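Local coordinates for xyloglucan-specific endo-beta-1,4-glucanase BoGH9A (Bacteroides ovatus, PDB 6DHT), which catalyses the endohydrolysis of beta-1,4-glucosidic linkages in the backbone of xyloglucan, releasing xyloglucan oligosaccharides, at residues A[115-120]-A[509-514]; A[181-186]-A[220-225]; A[273-278]-A[290-295]. All coordinates share one frame; numbering follows the deposited sequence.

Contact 1: residues A[115-120]-A[509-514]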
# COMPACT_ATOMS: atom_id res chain seq x y z
N PHE A 115 5.59 -6.36 6.29
CA PHE A 115 5.54 -7.50 5.39
C PHE A 115 6.33 -8.69 5.97
O PHE A 115 5.91 -9.85 5.83
CB PHE A 115 6.07 -7.12 4.01
CG PHE A 115 5.14 -6.22 3.25
CD1 PHE A 115 5.17 -4.84 3.44
CD2 PHE A 115 4.21 -6.76 2.36
CE1 PHE A 115 4.26 -4.02 2.76
CE2 PHE A 115 3.33 -5.94 1.69
CZ PHE A 115 3.35 -4.57 1.90
N TYR A 116 7.45 -8.40 6.61
CA TYR A 116 8.23 -9.43 7.30
C TYR A 116 7.37 -10.15 8.35
O TYR A 116 7.34 -11.38 8.40
CB TYR A 116 9.51 -8.84 7.90
CG TYR A 116 10.13 -9.76 8.93
CD1 TYR A 116 10.91 -10.85 8.56
CD2 TYR A 116 9.92 -9.55 10.29
CE1 TYR A 116 11.45 -11.70 9.51
CE2 TYR A 116 10.46 -10.39 11.24
CZ TYR A 116 11.24 -11.45 10.84
OH TYR A 116 11.79 -12.31 11.78
N TYR A 117 6.61 -9.39 9.14
CA TYR A 117 5.73 -10.00 10.13
C TYR A 117 4.64 -10.87 9.48
O TYR A 117 4.16 -11.84 10.09
CB TYR A 117 5.11 -8.94 11.02
CG TYR A 117 6.09 -8.30 11.96
CD1 TYR A 117 6.57 -8.99 13.07
CD2 TYR A 117 6.53 -6.99 11.78
CE1 TYR A 117 7.44 -8.41 13.96
CE2 TYR A 117 7.41 -6.41 12.64
CZ TYR A 117 7.86 -7.13 13.74
OH TYR A 117 8.74 -6.51 14.61
N GLN A 118 4.24 -10.55 8.26
CA GLN A 118 3.23 -11.33 7.55
C GLN A 118 3.76 -12.63 6.90
O GLN A 118 3.00 -13.38 6.26
CB GLN A 118 2.56 -10.50 6.46
CG GLN A 118 1.75 -9.29 6.93
CD GLN A 118 0.47 -9.66 7.65
OE1 GLN A 118 0.41 -9.63 8.88
NE2 GLN A 118 -0.57 -9.96 6.89
N ARG A 119 5.06 -12.88 7.00
CA ARG A 119 5.64 -14.01 6.27
C ARG A 119 5.18 -15.33 6.83
O ARG A 119 5.11 -15.51 8.04
CB ARG A 119 7.16 -14.00 6.37
CG ARG A 119 7.85 -12.93 5.53
CD ARG A 119 9.34 -13.16 5.55
NE ARG A 119 10.09 -12.04 4.99
CZ ARG A 119 11.41 -12.00 4.93
NH1 ARG A 119 12.11 -13.04 5.38
NH2 ARG A 119 12.04 -10.94 4.43
N THR A 120 4.91 -16.25 5.91
CA THR A 120 4.57 -17.64 6.23
C THR A 120 5.79 -18.53 6.05
O THR A 120 6.79 -18.14 5.46
CB THR A 120 3.49 -18.17 5.28
OG1 THR A 120 4.01 -18.34 3.95
CG2 THR A 120 2.28 -17.22 5.28
N PRO A 509 -0.14 -4.12 19.43
CA PRO A 509 -0.23 -4.76 18.11
C PRO A 509 1.12 -4.79 17.37
O PRO A 509 2.03 -4.01 17.68
CB PRO A 509 -1.19 -3.85 17.36
CG PRO A 509 -1.00 -2.52 17.97
CD PRO A 509 -0.80 -2.81 19.44
N ILE A 510 1.23 -5.68 16.39
CA ILE A 510 2.41 -5.69 15.53
C ILE A 510 2.44 -4.31 14.86
O ILE A 510 1.43 -3.82 14.35
CB ILE A 510 2.35 -6.83 14.51
CG1 ILE A 510 2.29 -8.17 15.26
CG2 ILE A 510 3.58 -6.78 13.58
CD1 ILE A 510 2.10 -9.40 14.39
N PRO A 511 3.62 -3.65 14.85
CA PRO A 511 3.68 -2.27 14.36
C PRO A 511 3.78 -2.17 12.83
O PRO A 511 4.16 -3.11 12.15
CB PRO A 511 4.98 -1.74 14.99
CG PRO A 511 5.85 -2.94 15.10
CD PRO A 511 4.88 -4.08 15.47
N GLY A 512 3.41 -0.99 12.33
CA GLY A 512 3.62 -0.62 10.94
C GLY A 512 2.44 -0.78 10.01
O GLY A 512 2.59 -0.52 8.81
N PHE A 513 1.28 -1.21 10.51
CA PHE A 513 0.12 -1.46 9.66
C PHE A 513 -0.84 -0.29 9.59
O PHE A 513 -1.27 0.22 10.61
CB PHE A 513 -0.66 -2.67 10.17
CG PHE A 513 0.07 -3.98 10.00
CD1 PHE A 513 0.97 -4.41 10.93
CD2 PHE A 513 -0.17 -4.77 8.89
CE1 PHE A 513 1.67 -5.65 10.73
CE2 PHE A 513 0.49 -6.00 8.69
CZ PHE A 513 1.40 -6.43 9.63
N LEU A 514 -1.20 0.12 8.37
CA LEU A 514 -2.23 1.10 8.11
C LEU A 514 -3.59 0.43 8.21
O LEU A 514 -3.88 -0.50 7.44
CB LEU A 514 -2.06 1.68 6.71
CG LEU A 514 -3.11 2.73 6.31
CD1 LEU A 514 -3.18 3.90 7.26
CD2 LEU A 514 -2.76 3.23 4.91
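The Y117 ring is sandwiched between I510, whose CG2 methyl sits over one face and off toward the rim, and Y116, whose CD2 lies above the middle of the other. The methyl makes a CH-pi contact: I510 CG2 is 3.6 Å from the Y117 ring centroid and only 23° off the ring normal. It presses hardest on the CB end of the ring, with Y117 CG 3.4 Å from I510 CG2. The same methyl lies in plane at the edge of the F513 ring, and so does Q118 CG, so one branch of I510 serves two aromatic rings in different ways. I510 CG2 stands anti to the backbone N, and it is this branch that meets the tyrosine. P511 adds a looser touch through CD, obliquely to the Y117 ring.

Q118 bends at chi2 (-70°), which swings its amide up to the end of F513. There OE1 comes within 3.4 Å of F513 CZ, and the amide plane stands 75° from the ring. The two polar ends of this buried amide are used elsewhere, OE1 by H498 NE2 and NE2 by Y167 O, while Y117 OH bonds to A129 O. Were Q118 an alanine, H498 NE2 and Y167 O would probably lose these partners, and F513 its neighbour at the CZ end. The Q118 side chain lies about 7 Å from that of D171, the predicted nucleophile, consistent with a place in the second shell of the active site.

In the catalytic domain the contact joins the C-terminal end of helix 105-117 to the long loop between helices 499-503 and 544-547, with helix 551-567 packed against F115 and F513.

Contact 2: residues A[181-186]-A[220-225]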
# COMPACT_ATOMS: atom_id res chain seq x y z
N TYR A 181 -0.28 -7.19 -7.25
CA TYR A 181 -0.54 -5.75 -7.28
C TYR A 181 0.33 -5.02 -6.25
O TYR A 181 0.94 -3.96 -6.53
CB TYR A 181 -2.01 -5.47 -6.93
CG TYR A 181 -2.20 -4.05 -6.53
CD1 TYR A 181 -2.28 -3.03 -7.48
CD2 TYR A 181 -2.26 -3.71 -5.20
CE1 TYR A 181 -2.44 -1.70 -7.08
CE2 TYR A 181 -2.40 -2.41 -4.79
CZ TYR A 181 -2.48 -1.40 -5.74
OH TYR A 181 -2.65 -0.09 -5.31
N SER A 182 0.39 -5.56 -5.04
CA SER A 182 1.11 -4.91 -3.96
C SER A 182 2.59 -4.74 -4.27
O SER A 182 3.17 -3.66 -4.08
CB SER A 182 0.94 -5.68 -2.66
OG SER A 182 -0.42 -5.65 -2.18
N ILE A 183 3.22 -5.81 -4.72
CA ILE A 183 4.61 -5.76 -5.16
C ILE A 183 4.74 -4.81 -6.34
O ILE A 183 5.66 -3.99 -6.37
CB ILE A 183 5.08 -7.15 -5.55
CG1 ILE A 183 5.09 -8.10 -4.36
CG2 ILE A 183 6.46 -7.05 -6.14
CD1 ILE A 183 5.16 -9.56 -4.72
N GLY A 184 3.80 -4.85 -7.28
CA GLY A 184 3.86 -3.98 -8.43
C GLY A 184 3.89 -2.50 -8.06
O GLY A 184 4.64 -1.72 -8.66
N LEU A 185 3.12 -2.13 -7.04
CA LEU A 185 3.08 -0.76 -6.57
C LEU A 185 4.39 -0.40 -5.86
O LEU A 185 4.99 0.64 -6.16
CB LEU A 185 1.87 -0.55 -5.63
CG LEU A 185 1.77 0.85 -5.03
CD1 LEU A 185 1.67 1.93 -6.10
CD2 LEU A 185 0.58 0.92 -4.10
N MET A 186 4.85 -1.25 -4.94
CA MET A 186 6.05 -0.93 -4.19
C MET A 186 7.25 -0.87 -5.11
O MET A 186 8.12 -0.01 -4.96
CB MET A 186 6.27 -1.89 -3.02
CG MET A 186 5.21 -1.71 -1.94
SD MET A 186 5.43 -2.77 -0.51
CE MET A 186 4.85 -4.31 -1.14
N PHE A 220 10.45 -12.67 -1.18
CA PHE A 220 9.87 -13.69 -0.31
C PHE A 220 8.49 -14.10 -0.82
O PHE A 220 8.10 -15.27 -0.71
CB PHE A 220 9.75 -13.23 1.13
CG PHE A 220 9.49 -14.36 2.06
CD1 PHE A 220 10.55 -15.12 2.54
CD2 PHE A 220 8.20 -14.73 2.39
CE1 PHE A 220 10.32 -16.20 3.39
CE2 PHE A 220 7.97 -15.82 3.25
CZ PHE A 220 9.04 -16.56 3.72
N ASN A 221 7.74 -13.14 -1.35
CA ASN A 221 6.45 -13.43 -1.93
C ASN A 221 6.57 -13.84 -3.41
O ASN A 221 5.85 -14.71 -3.84
CB ASN A 221 5.47 -12.26 -1.76
CG ASN A 221 4.03 -12.69 -2.00
OD1 ASN A 221 3.41 -13.27 -1.12
ND2 ASN A 221 3.50 -12.44 -3.19
N LEU A 222 7.43 -13.19 -4.20
CA LEU A 222 7.64 -13.61 -5.59
C LEU A 222 7.99 -15.09 -5.71
O LEU A 222 7.52 -15.78 -6.63
CB LEU A 222 8.74 -12.79 -6.24
CG LEU A 222 8.37 -11.30 -6.48
CD1 LEU A 222 9.63 -10.42 -6.73
CD2 LEU A 222 7.33 -11.15 -7.61
N ASP A 223 8.81 -15.57 -4.78
CA ASP A 223 9.22 -16.98 -4.82
C ASP A 223 8.00 -17.88 -4.64
O ASP A 223 7.85 -18.89 -5.34
CB ASP A 223 10.25 -17.25 -3.74
CG ASP A 223 11.05 -18.50 -3.99
OD1 ASP A 223 11.21 -18.88 -5.17
OD2 ASP A 223 11.55 -19.07 -3.00
N TRP A 224 7.12 -17.52 -3.71
CA TRP A 224 5.86 -18.25 -3.59
C TRP A 224 5.03 -18.15 -4.88
O TRP A 224 4.47 -19.14 -5.35
CB TRP A 224 5.03 -17.75 -2.39
CG TRP A 224 3.64 -18.23 -2.51
CD1 TRP A 224 3.23 -19.52 -2.47
CD2 TRP A 224 2.47 -17.45 -2.80
NE1 TRP A 224 1.88 -19.60 -2.68
CE2 TRP A 224 1.39 -18.34 -2.90
CE3 TRP A 224 2.22 -16.09 -2.97
CZ2 TRP A 224 0.10 -17.91 -3.15
CZ3 TRP A 224 0.94 -15.67 -3.21
CH2 TRP A 224 -0.10 -16.56 -3.31
N MET A 225 4.91 -16.94 -5.45
CA MET A 225 4.08 -16.75 -6.64
C MET A 225 4.47 -17.70 -7.77
O MET A 225 3.59 -18.22 -8.46
CB MET A 225 4.17 -15.29 -7.12
CG MET A 225 3.53 -14.31 -6.19
SD MET A 225 3.57 -12.62 -6.82
CE MET A 225 2.18 -12.64 -7.94
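I183 reaches across to N221, L222 and M225 because its CG1 branch stands beside the backbone N and then runs on extended (chi2 164°), carrying CD1 out to the facing helix. M225 runs extended through chi2 (-177°), which carries SD alongside that methyl. Both partners belong to the helical barrel of the family 9 catalytic domain, an (alpha/alpha)6 fold; here helix 176-192 packs against helix 213-226. The short segments run closer to antiparallel than parallel, at 139°, and their axes stay 11.1 Å apart, so the backbones keep their distance and a single isoleucine side chain spans it.

The touching is all done by I183 CD1. It rests 3.9 Å from L222 CD2. M225 SD lies 4.0 Å from the same I183 CD1. N221 ND2 comes to 3.7 Å from I183 CD1, so two apolar groups and the nitrogen side of an amide meet one methyl. No hydrogen bond crosses between the segments. The buried amide of N221 is held from outside them: OD1 accepts from W166 N, and ND2 has a weak bond to S179 OG. Helix 265-281 also packs here, with V274 on I183 and M275 on L222 and M225. On the side chain of N221 itself, ND2 also lies in plane at the edge of the W224 indole.

Contact 3: residues A[273-278]-A[290-295]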
# COMPACT_ATOMS: atom_id res chain seq x y z
N ALA A 273 2.71 -9.32 -15.09
CA ALA A 273 3.20 -7.95 -14.97
C ALA A 273 4.30 -7.87 -13.92
O ALA A 273 5.35 -7.30 -14.17
CB ALA A 273 2.07 -7.03 -14.62
N VAL A 274 4.04 -8.41 -12.74
CA VAL A 274 5.01 -8.29 -11.66
C VAL A 274 6.25 -9.13 -11.91
O VAL A 274 7.34 -8.77 -11.52
CB VAL A 274 4.35 -8.57 -10.29
CG1 VAL A 274 4.20 -10.04 -10.01
CG2 VAL A 274 5.12 -7.89 -9.17
N MET A 275 6.09 -10.25 -12.61
CA MET A 275 7.26 -11.06 -12.92
C MET A 275 8.13 -10.40 -14.00
O MET A 275 9.35 -10.38 -13.87
CB MET A 275 6.82 -12.49 -13.31
CG MET A 275 6.31 -13.28 -12.11
SD MET A 275 7.62 -13.58 -10.94
CE MET A 275 6.68 -14.25 -9.58
N ALA A 276 7.49 -9.81 -15.00
CA ALA A 276 8.23 -9.05 -16.01
C ALA A 276 8.95 -7.84 -15.37
O ALA A 276 10.13 -7.59 -15.64
CB ALA A 276 7.28 -8.60 -17.10
N GLN A 277 8.24 -7.10 -14.51
CA GLN A 277 8.84 -6.02 -13.75
C GLN A 277 10.03 -6.53 -12.93
O GLN A 277 11.12 -5.97 -12.97
CB GLN A 277 7.77 -5.44 -12.80
CG GLN A 277 8.14 -4.16 -12.05
CD GLN A 277 7.16 -3.84 -10.94
OE1 GLN A 277 6.84 -4.70 -10.13
NE2 GLN A 277 6.69 -2.62 -10.92
N SER A 278 9.78 -7.58 -12.14
CA SER A 278 10.82 -8.12 -11.26
C SER A 278 12.06 -8.61 -12.03
O SER A 278 13.17 -8.54 -11.52
CB SER A 278 10.25 -9.25 -10.40
OG SER A 278 9.17 -8.75 -9.60
N PRO A 290 20.22 -16.11 -7.64
CA PRO A 290 20.71 -16.67 -8.90
C PRO A 290 19.61 -17.26 -9.76
O PRO A 290 18.81 -18.06 -9.27
CB PRO A 290 21.69 -17.76 -8.44
CG PRO A 290 21.30 -18.06 -7.04
CD PRO A 290 20.81 -16.76 -6.47
N GLY A 291 19.54 -16.84 -11.01
CA GLY A 291 18.58 -17.38 -11.94
C GLY A 291 17.19 -16.79 -11.90
O GLY A 291 16.37 -17.08 -12.76
N PHE A 292 16.89 -15.95 -10.91
CA PHE A 292 15.51 -15.50 -10.78
C PHE A 292 15.06 -14.58 -11.93
O PHE A 292 13.96 -14.72 -12.46
CB PHE A 292 15.29 -14.83 -9.42
CG PHE A 292 13.94 -14.20 -9.27
CD1 PHE A 292 12.78 -14.95 -9.38
CD2 PHE A 292 13.83 -12.85 -9.03
CE1 PHE A 292 11.55 -14.36 -9.27
CE2 PHE A 292 12.60 -12.25 -8.89
CZ PHE A 292 11.47 -12.99 -9.01
N SER A 293 15.90 -13.63 -12.31
CA SER A 293 15.54 -12.71 -13.38
C SER A 293 15.09 -13.46 -14.62
O SER A 293 14.03 -13.18 -15.17
CB SER A 293 16.69 -11.77 -13.72
OG SER A 293 16.36 -10.98 -14.84
N LYS A 294 15.90 -14.43 -15.06
CA LYS A 294 15.56 -15.24 -16.23
C LYS A 294 14.30 -16.06 -16.03
O LYS A 294 13.41 -16.09 -16.88
CB LYS A 294 16.74 -16.16 -16.54
CG LYS A 294 16.58 -16.99 -17.80
CD LYS A 294 17.69 -18.03 -17.90
CE LYS A 294 17.60 -18.81 -19.20
NZ LYS A 294 17.99 -17.96 -20.37
N ARG A 295 14.20 -16.73 -14.89
CA ARG A 295 13.02 -17.52 -14.59
C ARG A 295 11.74 -16.68 -14.56
O ARG A 295 10.70 -17.10 -15.06
CB ARG A 295 13.22 -18.24 -13.25
CG ARG A 295 12.07 -19.09 -12.85
CD ARG A 295 12.36 -19.86 -11.58
NE ARG A 295 11.22 -20.71 -11.24
CZ ARG A 295 11.01 -21.25 -10.04
NH1 ARG A 295 11.86 -21.02 -9.04
NH2 ARG A 295 9.93 -22.00 -9.86
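A Met-aromatic contact between M275 and F292 ties together two consecutive, roughly antiparallel helices of the (alpha/alpha)6 barrel, 265-281 and 292-309, near the short connection between them. The sulfur approaches obliquely: M275 SD is 5.4 Å from the F292 ring centroid and 70° off its normal, with F292 CZ the nearest ring atom at 4.3 Å. S278, one turn on along the first helix, meets the same end of the ring through its methylene, S278 CB lying 4.1 Å from F292 CE2.

F292 is the first residue of its helix, just after G291 in the N-cap position. Its CG is anti to the backbone N (chi1 174°), and this directs the ring at the neighbouring helix. F282 packs edge-to-face with F292, while M275 also touches A296 and A300 farther along helix 292-309.

The hydroxyl of S278 bonds back into its own helix, with Q187 NE2 as a further partner. S278 OG donates to V274 O at 2.7 Å, tilted 31° from the carbonyl plane, and S278 N reaches the same oxygen from the opposite face.

In the fold
All three contacts lie in the family 9 catalytic domain. Contact 1 closes a loop of 388 residues that encloses the other two, which follow one another in series. Contacts 1 and 2 have centres 15 Å apart and touch, F220 packing on R119 and T120, and M186 on F115. Contact 2 is 11 Å from contact 3, centre to centre, and G184 O has a probable hydrogen bond with Q277 NE2. Contacts 1 and 3, with centres 25 Å apart, do not meet; contact 2, on helices 176-192 and 213-226, touches both, so the three are linked stepwise from near the predicted catalytic residues to helices farther out in the barrel.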